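PDB 6GRH: microcin B17-processing protein McbB from Escherichia coli str. K-12 substr. MG1655, which is needed to process the inactive precursor of microcin B17 into the active antibiotic peptide. Local coordinates for residues 29-43 / 71-85. Numbering follows the deposited sequence.
Sequences LITYISSVDITHEGM and IDKDKGKEFLITTGV. With EDO (1,2-ethanediol), chain J.
Thr31 and Ser34 grip a single backbone oxygen, Thr83 O, at the C-terminal end of helix 73-82. Thr31 OG1 donates to Thr83 O over 2.6 Å and Ser34 OG to the same Thr83 O over 2.7 Å. Both hydroxyls lie in the carbonyl plane. The C=O...donor angle is 152° for Thr31. For Ser34, on a lone pair, it is 115°. Thr31 OG1, set between its own backbone N and carbonyl carbon (chi1 80°), also accepts from Ile33 N and Ser34 N, an ST turn and ST motif that fix the hairpin bend between strands 26-31 and 34-38. Gly84 ends the helix in a Schellman motif with positive phi; Ile33 CG1 packs against Gly84 CA, and a water links Gly84 O to Tyr32 N. Hairpin and helices 41-52, 59-68 and 73-82 are consistent with a winged helix-turn-helix RiPP recognition element, in which strand 34-38 takes up another protein's chain, probably the precursor's leader, as an added antiparallel strand.

Next to these bonds the contact is apolar and tight. Leu29 CD2 meets Val85 CG2 at 3.7 Å. Met43 bends at chi2 and chi3, bringing SD 4.8 Å from the Phe79 ring centroid, an oblique Met-aromatic contact. Ile71 CD1 lies 3.5 Å from Met43 N and also touches Met43 CE. Val36 CG1 meets the ring edge at Phe79 CZ (4.1 Å), and Ile38 CD1 touches the same atom obliquely. Within 71-85, Thr83 CG2 lies over the Phe79 ring toward its rim; across the contact it meets Val36 CG2 at 3.8 Å. Looser are exposed Thr82, met through its O by Ile33 CG2, and the partly exposed His40 ring, whose CE1 approaches Ile71 CG1 at 3.7 Å. His40 is the N-cap of helix 41-52; its ND1 accepts from Met43 N, which lies close to the imidazole plane.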
loop_
_atom_site.group_PDB
_atom_site.type_symbol
_atom_site.label_atom_id
_atom_site.label_comp_id
_atom_site.label_asym_id
_atom_site.label_seq_id
_atom_site.Cartn_x
_atom_site.Cartn_y
_atom_site.Cartn_z
ATOM N N LEU B 29 35.264 31.009 3.221
ATOM C CA LEU B 29 34.669 29.954 4.009
ATOM C C LEU B 29 33.420 29.524 3.254
ATOM O O LEU B 29 32.624 30.378 2.881
ATOM C CB LEU B 29 34.257 30.500 5.382
ATOM C CG LEU B 29 33.415 29.576 6.262
ATOM C CD1 LEU B 29 34.200 28.344 6.624
ATOM C CD2 LEU B 29 32.862 30.243 7.499
ATOM N N ILE B 30 33.260 28.229 3.039
ATOM C CA ILE B 30 32.049 27.680 2.442
ATOM C C ILE B 30 31.560 26.535 3.305
ATOM O O ILE B 30 32.265 25.543 3.489
ATOM C CB ILE B 30 32.298 27.164 1.014
ATOM C CG1 ILE B 30 33.006 28.233 0.174
ATOM C CG2 ILE B 30 30.982 26.750 0.373
ATOM C CD1 ILE B 30 33.661 27.685 -1.073
ATOM N N THR B 31 30.331 26.667 3.805
ATOM C CA THR B 31 29.682 25.613 4.548
ATOM C C THR B 31 28.392 25.197 3.848
ATOM O O THR B 31 28.031 25.740 2.807
ATOM C CB THR B 31 29.358 26.063 5.976
ATOM O OG1 THR B 31 28.167 26.863 5.999
ATOM C CG2 THR B 31 30.531 26.889 6.567
ATOM N N TYR B 32 27.673 24.266 4.457
ATOM C CA TYR B 32 26.335 23.917 3.971
ATOM C C TYR B 32 25.290 25.034 4.113
ATOM O O TYR B 32 24.304 25.074 3.369
ATOM C CB TYR B 32 25.862 22.664 4.696
ATOM C CG TYR B 32 26.499 21.367 4.247
ATOM C CD1 TYR B 32 27.329 21.285 3.127
ATOM C CD2 TYR B 32 26.220 20.203 4.914
ATOM C CE1 TYR B 32 27.876 20.082 2.719
ATOM C CE2 TYR B 32 26.776 18.993 4.518
ATOM C CZ TYR B 32 27.593 18.948 3.413
ATOM O OH TYR B 32 28.115 17.753 3.012
ATOM N N ILE B 33 25.525 25.941 5.048
ATOM C CA ILE B 33 24.623 27.019 5.400
ATOM C C ILE B 33 24.974 28.326 4.696
ATOM O O ILE B 33 24.081 29.037 4.259
ATOM C CB ILE B 33 24.653 27.249 6.927
ATOM C CG1 ILE B 33 24.321 25.951 7.667
ATOM C CG2 ILE B 33 23.763 28.407 7.368
ATOM C CD1 ILE B 33 22.989 25.355 7.324
ATOM N N SER B 34 26.256 28.665 4.616
ATOM C CA SER B 34 26.630 29.965 4.113
ATOM C C SER B 34 27.991 29.988 3.463
ATOM O O SER B 34 28.734 29.024 3.509
ATOM C CB SER B 34 26.587 30.999 5.256
ATOM O OG SER B 34 27.618 30.717 6.216
ATOM N N SER B 35 28.302 31.129 2.857
ATOM C CA SER B 35 29.632 31.403 2.378
ATOM C C SER B 35 30.050 32.793 2.865
ATOM O O SER B 35 29.233 33.705 2.896
ATOM C CB SER B 35 29.685 31.305 0.862
ATOM O OG SER B 35 31.029 31.320 0.430
ATOM N N VAL B 36 31.321 32.927 3.258
ATOM C CA VAL B 36 31.834 34.174 3.854
ATOM C C VAL B 36 33.186 34.515 3.243
ATOM O O VAL B 36 34.059 33.665 3.149
ATOM C CB VAL B 36 31.939 34.076 5.395
ATOM C CG1 VAL B 36 32.366 35.413 6.008
ATOM C CG2 VAL B 36 30.611 33.644 6.008
ATOM N N ASP B 37 33.323 35.765 2.792
ATOM C CA ASP B 37 34.619 36.308 2.402
ATOM C C ASP B 37 35.323 36.715 3.714
ATOM O O ASP B 37 34.930 37.683 4.340
ATOM C CB ASP B 37 34.416 37.494 1.447
ATOM C CG ASP B 37 35.717 37.998 0.808
ATOM O OD1 ASP B 37 36.796 37.384 0.987
ATOM O OD2 ASP B 37 35.665 39.038 0.105
ATOM N N ILE B 38 36.334 35.965 4.119
ATOM C CA ILE B 38 36.955 36.137 5.445
ATOM C C ILE B 38 38.006 37.240 5.368
ATOM O O ILE B 38 38.938 37.144 4.576
ATOM C CB ILE B 38 37.647 34.848 5.917
ATOM C CG1 ILE B 38 36.648 33.705 6.049
ATOM C CG2 ILE B 38 38.387 35.052 7.256
ATOM C CD1 ILE B 38 35.610 33.874 7.142
ATOM N N THR B 39 37.864 38.274 6.180
ATOM C CA THR B 39 38.831 39.387 6.150
ATOM C C THR B 39 39.656 39.526 7.431
ATOM O O THR B 39 40.413 40.449 7.540
ATOM C CB THR B 39 38.133 40.729 5.866
ATOM O OG1 THR B 39 37.082 40.920 6.830
ATOM C CG2 THR B 39 37.562 40.747 4.410
ATOM N N HIS B 40 39.522 38.597 8.365
ATOM C CA HIS B 40 40.222 38.632 9.644
ATOM C C HIS B 40 41.199 37.441 9.687
ATOM O O HIS B 40 40.772 36.286 9.564
ATOM C CB HIS B 40 39.167 38.539 10.758
ATOM C CG HIS B 40 39.702 38.718 12.150
ATOM N ND1 HIS B 40 40.297 37.699 12.857
ATOM C CD2 HIS B 40 39.667 39.784 12.987
ATOM C CE1 HIS B 40 40.633 38.138 14.060
ATOM N NE2 HIS B 40 40.262 39.401 14.162
ATOM N N GLU B 41 42.500 37.724 9.845
ATOM C CA GLU B 41 43.554 36.690 9.870
ATOM C C GLU B 41 43.385 35.682 10.998
ATOM O O GLU B 41 43.520 34.492 10.771
ATOM C CB GLU B 41 44.966 37.318 9.984
ATOM C CG GLU B 41 45.457 38.048 8.754
ATOM C CD GLU B 41 45.481 37.200 7.485
ATOM O OE1 GLU B 41 45.580 35.944 7.541
ATOM O OE2 GLU B 41 45.407 37.815 6.402
ATOM N N GLY B 42 43.087 36.157 12.205
ATOM C CA GLY B 42 42.811 35.281 13.335
ATOM C C GLY B 42 41.689 34.269 13.094
ATOM O O GLY B 42 41.804 33.097 13.432
ATOM N N MET B 43 40.591 34.706 12.483
ATOM C CA MET B 43 39.486 33.799 12.235
ATOM C C MET B 43 39.885 32.824 11.129
ATOM O O MET B 43 39.489 31.673 11.179
ATOM C CB MET B 43 38.215 34.553 11.891
ATOM C CG MET B 43 37.002 33.672 11.688
ATOM S SD MET B 43 36.506 32.606 13.072
ATOM C CE MET B 43 35.820 33.848 14.187
ATOM N N ILE B 71 40.433 36.550 19.505
ATOM C CA ILE B 71 39.029 36.726 19.135
ATOM C C ILE B 71 38.198 36.574 20.402
ATOM O O ILE B 71 38.430 35.643 21.175
ATOM C CB ILE B 71 38.622 35.668 18.082
ATOM C CG1 ILE B 71 39.401 35.917 16.785
ATOM C CG2 ILE B 71 37.107 35.654 17.816
ATOM C CD1 ILE B 71 39.224 34.805 15.757
ATOM N N ASP B 72 37.241 37.476 20.618
ATOM C CA ASP B 72 36.275 37.324 21.703
ATOM C C ASP B 72 35.572 35.967 21.580
ATOM O O ASP B 72 35.062 35.620 20.497
ATOM C CB ASP B 72 35.242 38.465 21.687
ATOM C CG ASP B 72 34.213 38.341 22.819
ATOM O OD1 ASP B 72 33.112 37.798 22.595
ATOM O OD2 ASP B 72 34.524 38.767 23.955
ATOM N N LYS B 73 35.550 35.191 22.671
ATOM C CA LYS B 73 34.991 33.825 22.614
ATOM C C LYS B 73 33.521 33.771 22.205
ATOM O O LYS B 73 33.152 32.978 21.334
ATOM C CB LYS B 73 35.143 33.099 23.947
ATOM C CG LYS B 73 36.571 32.721 24.288
ATOM C CD LYS B 73 36.626 32.141 25.705
ATOM C CE LYS B 73 37.823 32.582 26.517
ATOM N NZ LYS B 73 38.006 34.055 26.618
ATOM N N ASP B 74 32.691 34.593 22.848
ATOM C CA ASP B 74 31.252 34.682 22.521
ATOM C C ASP B 74 30.992 35.110 21.064
ATOM O O ASP B 74 30.166 34.509 20.374
ATOM C CB ASP B 74 30.525 35.660 23.470
ATOM C CG ASP B 74 30.559 35.207 24.916
ATOM O OD1 ASP B 74 30.146 34.062 25.166
ATOM O OD2 ASP B 74 30.997 35.990 25.799
ATOM N N LYS B 75 31.675 36.167 20.617
ATOM C CA LYS B 75 31.478 36.656 19.240
ATOM C C LYS B 75 31.993 35.640 18.220
ATOM O O LYS B 75 31.331 35.387 17.233
ATOM C CB LYS B 75 32.127 38.010 19.014
ATOM C CG LYS B 75 31.519 39.127 19.843
ATOM C CD LYS B 75 32.259 40.431 19.627
ATOM C CE LYS B 75 31.926 41.421 20.732
ATOM N NZ LYS B 75 32.553 42.737 20.504
ATOM N N GLY B 76 33.153 35.047 18.493
ATOM C CA GLY B 76 33.703 33.975 17.660
ATOM C C GLY B 76 32.803 32.758 17.554
ATOM O O GLY B 76 32.564 32.258 16.457
ATOM N N LYS B 77 32.284 32.293 18.686
ATOM C CA LYS B 77 31.382 31.150 18.708
ATOM C C LYS B 77 30.089 31.405 17.943
ATOM O O LYS B 77 29.660 30.556 17.170
ATOM C CB LYS B 77 31.044 30.734 20.122
ATOM C CG LYS B 77 32.105 29.842 20.730
ATOM C CD LYS B 77 31.834 29.695 22.207
ATOM C CE LYS B 77 33.026 29.082 22.898
ATOM N NZ LYS B 77 33.056 29.441 24.342
ATOM N N GLU B 78 29.508 32.582 18.164
ATOM C CA GLU B 78 28.299 33.016 17.452
ATOM C C GLU B 78 28.497 33.022 15.925
ATOM O O GLU B 78 27.611 32.611 15.164
ATOM C CB GLU B 78 27.883 34.417 17.927
ATOM C CG GLU B 78 26.479 34.803 17.506
ATOM C CD GLU B 78 26.092 36.207 17.954
ATOM O OE1 GLU B 78 26.931 36.950 18.543
ATOM O OE2 GLU B 78 24.921 36.569 17.707
ATOM N N PHE B 79 29.658 33.494 15.491
ATOM C CA PHE B 79 30.019 33.475 14.070
ATOM C C PHE B 79 30.097 32.033 13.549
ATOM O O PHE B 79 29.518 31.710 12.512
ATOM C CB PHE B 79 31.349 34.210 13.841
ATOM C CG PHE B 79 31.873 34.090 12.443
ATOM C CD1 PHE B 79 31.425 34.946 11.448
ATOM C CD2 PHE B 79 32.754 33.090 12.101
ATOM C CE1 PHE B 79 31.893 34.848 10.158
ATOM C CE2 PHE B 79 33.215 32.977 10.794
ATOM C CZ PHE B 79 32.794 33.870 9.835
ATOM N N LEU B 80 30.803 31.181 14.288
ATOM C CA LEU B 80 31.013 29.801 13.872
ATOM C C LEU B 80 29.704 29.019 13.825
ATOM O O LEU B 80 29.532 28.186 12.955
ATOM C CB LEU B 80 32.024 29.110 14.799
ATOM C CG LEU B 80 33.458 29.675 14.737
ATOM C CD1 LEU B 80 34.325 29.128 15.861
ATOM C CD2 LEU B 80 34.109 29.412 13.396
ATOM N N ILE B 81 28.792 29.298 14.762
ATOM C CA ILE B 81 27.508 28.627 14.824
ATOM C C ILE B 81 26.584 29.129 13.701
ATOM O O ILE B 81 25.955 28.316 13.006
ATOM C CB ILE B 81 26.794 28.824 16.182
ATOM C CG1 ILE B 81 27.513 28.002 17.265
ATOM C CG2 ILE B 81 25.318 28.403 16.111
ATOM C CD1 ILE B 81 27.178 28.431 18.680
ATOM N N THR B 82 26.483 30.447 13.562
ATOM C CA THR B 82 25.522 31.035 12.619
ATOM C C THR B 82 25.900 30.738 11.180
ATOM O O THR B 82 25.013 30.503 10.379
ATOM C CB THR B 82 25.321 32.547 12.819
ATOM O OG1 THR B 82 26.588 33.218 12.780
ATOM C CG2 THR B 82 24.642 32.826 14.135
ATOM N N THR B 83 27.200 30.684 10.870
ATOM C CA THR B 83 27.664 30.378 9.513
ATOM C C THR B 83 27.647 28.907 9.128
ATOM O O THR B 83 27.821 28.619 7.950
ATOM C CB THR B 83 29.080 30.947 9.243
ATOM O OG1 THR B 83 30.039 30.383 10.178
ATOM C CG2 THR B 83 29.076 32.461 9.322
ATOM N N GLY B 84 27.458 27.989 10.090
ATOM C CA GLY B 84 27.397 26.543 9.834
ATOM C C GLY B 84 28.723 25.790 9.929
ATOM O O GLY B 84 28.890 24.745 9.299
ATOM N N VAL B 85 29.681 26.334 10.695
ATOM C CA VAL B 85 30.972 25.690 10.909
ATOM C C VAL B 85 30.872 24.690 12.065
ATOM O O VAL B 85 31.448 23.606 11.996
ATOM C CB VAL B 85 32.104 26.699 11.193
ATOM C CG1 VAL B 85 33.445 25.986 11.351
ATOM C CG2 VAL B 85 32.230 27.726 10.076
HETATM C C1 EDO J . 30.176 15.159 4.598
HETATM O O1 EDO J . 28.896 15.564 5.090
HETATM C C2 EDO J . 30.291 15.625 3.157
HETATM O O2 EDO J . 31.358 14.954 2.489
HETATM O O HOH W 1 28.154 23.009 7.313
#